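Local coordinates for protein methyltransferase (Streptomyces regensis, PDB 5N5D) that probably transfers a methyl group from S-adenosylmethionine to a hydroxyl oxygen of a precursor during synthesis of the antibiotic tomaymycin, at residues 144-156 with 185-197. Numbering follows the deposited sequence.
Sequences ANKPDIPEYFTWA and AGVQGVRRFHEML. With SAM (S-adenosylmethionine), chain H; SO4 (sulfate ion), chain J.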
loop_
_atom_site.group_PDB
_atom_site.type_symbol
_atom_site.label_atom_id
_atom_site.label_comp_id
_atom_site.label_asym_id
_atom_site.label_seq_id
_atom_site.Cartn_x
_atom_site.Cartn_y
_atom_site.Cartn_z
ATOM N N ALA A 144 16.187 -3.044 7.760
ATOM C CA ALA A 144 17.307 -3.339 8.644
ATOM C C ALA A 144 17.663 -2.080 9.427
ATOM O O ALA A 144 16.782 -1.448 10.021
ATOM C CB ALA A 144 18.493 -3.878 7.843
ATOM N N ASN A 145 18.934 -1.700 9.435
ATOM C CA ASN A 145 19.356 -0.499 10.137
ATOM C C ASN A 145 19.104 0.731 9.274
ATOM O O ASN A 145 19.242 0.692 8.052
ATOM C CB ASN A 145 20.831 -0.606 10.509
ATOM C CG ASN A 145 21.716 -0.829 9.309
ATOM O OD1 ASN A 145 21.446 -1.687 8.466
ATOM N ND2 ASN A 145 22.786 -0.044 9.219
ATOM N N LYS A 146 18.736 1.832 9.917
ATOM C CA LYS A 146 18.269 2.997 9.170
ATOM C C LYS A 146 19.393 3.862 8.598
ATOM O O LYS A 146 19.211 4.441 7.519
ATOM C CB LYS A 146 17.346 3.823 10.065
ATOM C CG LYS A 146 16.026 3.105 10.343
ATOM C CD LYS A 146 15.327 3.609 11.582
ATOM C CE LYS A 146 13.976 2.922 11.767
ATOM N NZ LYS A 146 14.078 1.431 11.831
ATOM N N PRO A 147 20.555 3.999 9.255
ATOM C CA PRO A 147 21.609 4.849 8.668
ATOM C C PRO A 147 22.038 4.433 7.271
ATOM O O PRO A 147 22.460 5.291 6.489
ATOM C CB PRO A 147 22.763 4.718 9.670
ATOM C CG PRO A 147 22.083 4.476 10.968
ATOM C CD PRO A 147 20.897 3.595 10.631
ATOM N N ASP A 148 21.949 3.150 6.928
ATOM C CA ASP A 148 22.420 2.669 5.635
ATOM C C ASP A 148 21.331 2.624 4.565
ATOM O O ASP A 148 21.593 2.135 3.462
ATOM C CB ASP A 148 23.044 1.283 5.794
ATOM C CG ASP A 148 24.388 1.323 6.490
ATOM O OD1 ASP A 148 25.104 2.348 6.382
ATOM O OD2 ASP A 148 24.736 0.323 7.147
ATOM N N ILE A 149 20.135 3.139 4.846
ATOM C CA ILE A 149 19.039 3.102 3.880
ATOM C C ILE A 149 19.454 3.723 2.545
ATOM O O ILE A 149 19.143 3.145 1.491
ATOM C CB ILE A 149 17.780 3.764 4.463
ATOM C CG1 ILE A 149 17.171 2.824 5.503
ATOM C CG2 ILE A 149 16.755 4.051 3.380
ATOM C CD1 ILE A 149 16.041 3.420 6.311
ATOM N N PRO A 150 20.155 4.865 2.507
ATOM C CA PRO A 150 20.565 5.393 1.190
ATOM C C PRO A 150 21.375 4.395 0.377
ATOM O O PRO A 150 21.142 4.234 -0.831
ATOM C CB PRO A 150 21.380 6.643 1.554
ATOM C CG PRO A 150 20.840 7.059 2.871
ATOM C CD PRO A 150 20.523 5.784 3.598
ATOM N N GLU A 151 22.327 3.713 1.023
ATOM C CA GLU A 151 23.156 2.720 0.352
ATOM C C GLU A 151 22.354 1.471 0.002
ATOM O O GLU A 151 22.579 0.848 -1.043
ATOM C CB GLU A 151 24.345 2.371 1.246
ATOM C CG GLU A 151 25.384 3.493 1.388
ATOM C CD GLU A 151 24.964 4.644 2.314
ATOM O OE1 GLU A 151 24.052 4.483 3.157
ATOM O OE2 GLU A 151 25.572 5.728 2.205
ATOM N N TYR A 152 21.411 1.088 0.858
ATOM C CA TYR A 152 20.533 -0.027 0.516
ATOM C C TYR A 152 19.674 0.309 -0.694
ATOM O O TYR A 152 19.427 -0.550 -1.547
ATOM C CB TYR A 152 19.641 -0.394 1.702
ATOM C CG TYR A 152 20.379 -0.941 2.912
ATOM C CD1 TYR A 152 21.583 -1.618 2.771
ATOM C CD2 TYR A 152 19.874 -0.773 4.196
ATOM C CE1 TYR A 152 22.261 -2.109 3.861
ATOM C CE2 TYR A 152 20.550 -1.271 5.300
ATOM C CZ TYR A 152 21.746 -1.936 5.123
ATOM O OH TYR A 152 22.451 -2.439 6.194
ATOM N N PHE A 153 19.197 1.550 -0.776
ATOM C CA PHE A 153 18.426 1.977 -1.938
ATOM C C PHE A 153 19.279 1.945 -3.203
ATOM O O PHE A 153 18.841 1.444 -4.246
ATOM C CB PHE A 153 17.859 3.373 -1.680
ATOM C CG PHE A 153 17.119 3.963 -2.845
ATOM C CD1 PHE A 153 16.053 3.299 -3.422
ATOM C CD2 PHE A 153 17.476 5.204 -3.337
ATOM C CE1 PHE A 153 15.369 3.861 -4.487
ATOM C CE2 PHE A 153 16.797 5.767 -4.401
ATOM C CZ PHE A 153 15.741 5.093 -4.973
ATOM N N THR A 154 20.511 2.462 -3.128
ATOM C CA THR A 154 21.416 2.374 -4.269
ATOM C C THR A 154 21.564 0.931 -4.735
ATOM O O THR A 154 21.509 0.643 -5.936
ATOM C CB THR A 154 22.789 2.959 -3.909
ATOM O OG1 THR A 154 22.645 4.345 -3.582
ATOM C CG2 THR A 154 23.760 2.806 -5.074
ATOM N N TRP A 155 21.747 0.008 -3.789
ATOM C CA TRP A 155 21.891 -1.399 -4.147
ATOM C C TRP A 155 20.587 -1.971 -4.692
ATOM O O TRP A 155 20.605 -2.789 -5.618
ATOM C CB TRP A 155 22.369 -2.211 -2.939
ATOM C CG TRP A 155 23.854 -2.248 -2.825
ATOM C CD1 TRP A 155 24.618 -1.747 -1.810
ATOM C CD2 TRP A 155 24.765 -2.806 -3.776
ATOM N NE1 TRP A 155 25.952 -1.969 -2.071
ATOM C CE2 TRP A 155 26.064 -2.613 -3.275
ATOM C CE3 TRP A 155 24.603 -3.451 -5.009
ATOM C CZ2 TRP A 155 27.196 -3.045 -3.959
ATOM C CZ3 TRP A 155 25.728 -3.873 -5.685
ATOM C CH2 TRP A 155 27.006 -3.665 -5.161
ATOM N N ALA A 156 19.446 -1.552 -4.138
ATOM C CA ALA A 156 18.160 -1.994 -4.669
ATOM C C ALA A 156 18.026 -1.633 -6.142
ATOM O O ALA A 156 17.570 -2.450 -6.952
ATOM C CB ALA A 156 17.017 -1.380 -3.860
ATOM N N ALA A 185 21.883 9.427 13.053
ATOM C CA ALA A 185 22.268 8.964 11.721
ATOM C C ALA A 185 21.113 8.282 11.003
ATOM O O ALA A 185 21.035 8.328 9.766
ATOM C CB ALA A 185 23.458 8.013 11.831
ATOM N N GLY A 186 20.224 7.623 11.746
ATOM C CA GLY A 186 19.069 7.010 11.120
ATOM C C GLY A 186 18.139 8.042 10.516
ATOM O O GLY A 186 17.686 7.900 9.377
ATOM N N VAL A 187 17.863 9.111 11.266
ATOM C CA VAL A 187 17.043 10.201 10.744
ATOM C C VAL A 187 17.688 10.776 9.494
ATOM O O VAL A 187 17.027 10.992 8.472
ATOM C CB VAL A 187 16.834 11.285 11.818
ATOM C CG1 VAL A 187 16.104 12.491 11.231
ATOM C CG2 VAL A 187 16.062 10.726 13.000
ATOM N N GLN A 188 18.994 11.021 9.553
ATOM C CA GLN A 188 19.662 11.616 8.405
ATOM C C GLN A 188 19.704 10.650 7.227
ATOM O O GLN A 188 19.650 11.086 6.068
ATOM C CB GLN A 188 21.065 12.076 8.796
ATOM C CG GLN A 188 21.079 13.270 9.757
ATOM C CD GLN A 188 20.364 14.504 9.196
ATOM O OE1 GLN A 188 20.407 14.772 7.990
ATOM N NE2 GLN A 188 19.696 15.255 10.071
ATOM N N GLY A 189 19.766 9.344 7.495
ATOM C CA GLY A 189 19.721 8.374 6.411
ATOM C C GLY A 189 18.381 8.355 5.696
ATOM O O GLY A 189 18.323 8.288 4.463
ATOM N N VAL A 190 17.287 8.411 6.459
ATOM C CA VAL A 190 15.964 8.439 5.849
ATOM C C VAL A 190 15.777 9.728 5.061
ATOM O O VAL A 190 15.208 9.721 3.965
ATOM C CB VAL A 190 14.875 8.257 6.922
ATOM C CG1 VAL A 190 13.473 8.451 6.324
ATOM C CG2 VAL A 190 14.987 6.869 7.548
ATOM N N ARG A 191 16.260 10.849 5.597
ATOM C CA ARG A 191 16.166 12.110 4.867
ATOM C C ARG A 191 16.968 12.047 3.576
ATOM O O ARG A 191 16.480 12.436 2.506
ATOM C CB ARG A 191 16.651 13.257 5.749
ATOM C CG ARG A 191 15.696 13.608 6.889
ATOM C CD ARG A 191 16.251 14.720 7.769
ATOM N NE ARG A 191 16.667 15.895 7.005
ATOM C CZ ARG A 191 15.858 16.883 6.634
ATOM N NH1 ARG A 191 14.567 16.859 6.933
ATOM N NH2 ARG A 191 16.342 17.905 5.947
ATOM N N ARG A 192 18.208 11.558 3.659
ATOM C CA ARG A 192 19.040 11.416 2.467
ATOM C C ARG A 192 18.342 10.564 1.413
ATOM O O ARG A 192 18.389 10.868 0.216
ATOM C CB ARG A 192 20.385 10.798 2.858
ATOM C CG ARG A 192 21.370 10.524 1.722
ATOM C CD ARG A 192 22.277 11.700 1.460
ATOM N NE ARG A 192 21.551 12.793 0.830
ATOM C CZ ARG A 192 21.408 12.951 -0.482
ATOM N NH1 ARG A 192 20.721 13.986 -0.942
ATOM N NH2 ARG A 192 21.947 12.088 -1.339
ATOM N N PHE A 193 17.683 9.490 1.849
ATOM C CA PHE A 193 16.988 8.595 0.929
ATOM C C PHE A 193 15.852 9.315 0.211
ATOM O O PHE A 193 15.694 9.192 -1.011
ATOM C CB PHE A 193 16.490 7.387 1.727
ATOM C CG PHE A 193 15.395 6.596 1.064
ATOM C CD1 PHE A 193 15.582 6.017 -0.177
ATOM C CD2 PHE A 193 14.192 6.398 1.719
ATOM C CE1 PHE A 193 14.571 5.271 -0.765
ATOM C CE2 PHE A 193 13.179 5.649 1.139
ATOM C CZ PHE A 193 13.369 5.090 -0.104
ATOM N N HIS A 194 15.051 10.081 0.954
ATOM C CA HIS A 194 13.955 10.817 0.331
ATOM C C HIS A 194 14.486 11.897 -0.597
ATOM O O HIS A 194 13.897 12.160 -1.651
ATOM C CB HIS A 194 13.034 11.407 1.400
ATOM C CG HIS A 194 12.104 10.400 1.984
ATOM N ND1 HIS A 194 12.516 9.444 2.885
ATOM C CD2 HIS A 194 10.791 10.164 1.755
ATOM C CE1 HIS A 194 11.492 8.672 3.203
ATOM N NE2 HIS A 194 10.433 9.091 2.535
ATOM N N GLU A 195 15.602 12.523 -0.224
ATOM C CA GLU A 195 16.244 13.492 -1.106
ATOM C C GLU A 195 16.733 12.838 -2.397
ATOM O O GLU A 195 16.631 13.432 -3.480
ATOM C CB GLU A 195 17.400 14.162 -0.368
ATOM C CG GLU A 195 16.948 15.105 0.726
ATOM C CD GLU A 195 18.078 15.520 1.642
ATOM O OE1 GLU A 195 19.262 15.259 1.309
ATOM O OE2 GLU A 195 17.772 16.090 2.705
ATOM N N MET A 196 17.285 11.623 -2.306
ATOM C CA MET A 196 17.684 10.897 -3.508
ATOM C C MET A 196 16.489 10.647 -4.415
ATOM O O MET A 196 16.581 10.810 -5.636
ATOM C CB MET A 196 18.348 9.569 -3.137
ATOM C CG MET A 196 19.680 9.702 -2.430
ATOM S SD MET A 196 20.208 8.159 -1.651
ATOM C CE MET A 196 20.663 7.179 -3.075
ATOM N N LEU A 197 15.355 10.248 -3.836
ATOM C CA LEU A 197 14.147 10.051 -4.630
ATOM C C LEU A 197 13.720 11.344 -5.317
ATOM O O LEU A 197 13.367 11.333 -6.502
ATOM C CB LEU A 197 13.021 9.507 -3.750
ATOM C CG LEU A 197 13.136 8.032 -3.375
ATOM C CD1 LEU A 197 12.157 7.702 -2.255
ATOM C CD2 LEU A 197 12.886 7.151 -4.612
HETATM N N SAM H . 11.853 -7.754 8.482
HETATM C CA SAM H . 11.616 -8.367 9.805
HETATM C C SAM H . 10.092 -8.660 9.997
HETATM O O SAM H . 9.298 -7.761 9.639
HETATM O OXT SAM H . 9.770 -9.760 10.492
HETATM C CB SAM H . 12.123 -7.442 10.938
HETATM C CG SAM H . 13.534 -6.933 10.667
HETATM S SD SAM H . 14.086 -6.031 12.134
HETATM C CE SAM H . 13.165 -4.547 11.975
HETATM C "C5'" SAM H . 15.724 -5.402 11.630
HETATM C "C4'" SAM H . 16.753 -6.503 11.466
HETATM O "O4'" SAM H . 17.906 -6.018 10.744
HETATM C "C3'" SAM H . 17.271 -7.095 12.783
HETATM O "O3'" SAM H . 17.056 -8.502 12.785
HETATM C "C2'" SAM H . 18.755 -6.696 12.801
HETATM O "O2'" SAM H . 19.586 -7.674 13.415
HETATM C "C1'" SAM H . 19.055 -6.605 11.310
HETATM N N9 SAM H . 20.207 -5.782 10.965
HETATM C C8 SAM H . 20.587 -4.598 11.538
HETATM N N7 SAM H . 21.635 -4.044 10.977
HETATM C C5 SAM H . 21.968 -4.928 9.960
HETATM C C6 SAM H . 22.975 -4.907 8.977
HETATM N N6 SAM H . 23.877 -3.925 8.860
HETATM N N1 SAM H . 23.020 -5.936 8.101
HETATM C C2 SAM H . 22.118 -6.916 8.213
HETATM N N3 SAM H . 21.125 -7.043 9.100
HETATM C C4 SAM H . 21.101 -6.007 9.948
HETATM S S SO4 J . 18.938 1.469 13.508
HETATM O O1 SO4 J . 18.506 2.255 14.660
HETATM O O2 SO4 J . 18.727 0.052 13.791
HETATM O O3 SO4 J . 18.154 1.855 12.341
HETATM O O4 SO4 J . 20.355 1.712 13.253
#
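Helices 149-156 and 185-197 run in roughly the same direction, at 37°, with axes 8.6 Å apart at closest approach; Pro150 CA and Phe193 CA come within 4.8 Å. Both pack on one side of the central sheet of this Rossmann-like methyltransferase fold, and Ile149 and Phe193 both rest on Val168 of strand 165-169. No hydrogen bond joins the two segments. Pro150 is a knob in a hole formed by Gly189, Arg192, Phe193 and Met196, its CG 3.2 Å from Gly189 O. Gly189 has no side chain, and a CB there would run into the carbonyl oxygens of Lys146 and Pro147. Further along, the two phenylalanines form a T-shaped pair with planes at 71°. Phe193 turns its edge to one face of Phe153, and its CE1 lies 3.5 Å from Phe153 CG. Phe153 holds its CG anti to the backbone N (chi1 176°), which carries the ring across to helix 185-197. Leu197 CD2 touches CZ of that ring obliquely. Ile149 CG2 packs on the base of the Phe193 ring, while its CD1 lies beside Val190 CG2.

The loop before helix 149-156 reaches the cofactor. Asn145 OD1 accepts a bond from Tyr152 OH (2.6 Å) in the carbonyl plane, on a lone pair. Asn145 ND2 donates to Asp148 OD2 from above the carboxylate plane. Asn145 OD1 and Tyr152 OH both lie near SAM N6, in the adenine end of the pocket. With an alanine in place of Asn145 both bonds go, which would probably leave the Tyr152 hydroxyl without its acceptor and free to shift beside the adenine. Beside Thr154, the Met196 chain bends at its last torsion and sets CE at the edge of the Phe153 ring, 3.5 Å from Thr154 OG1.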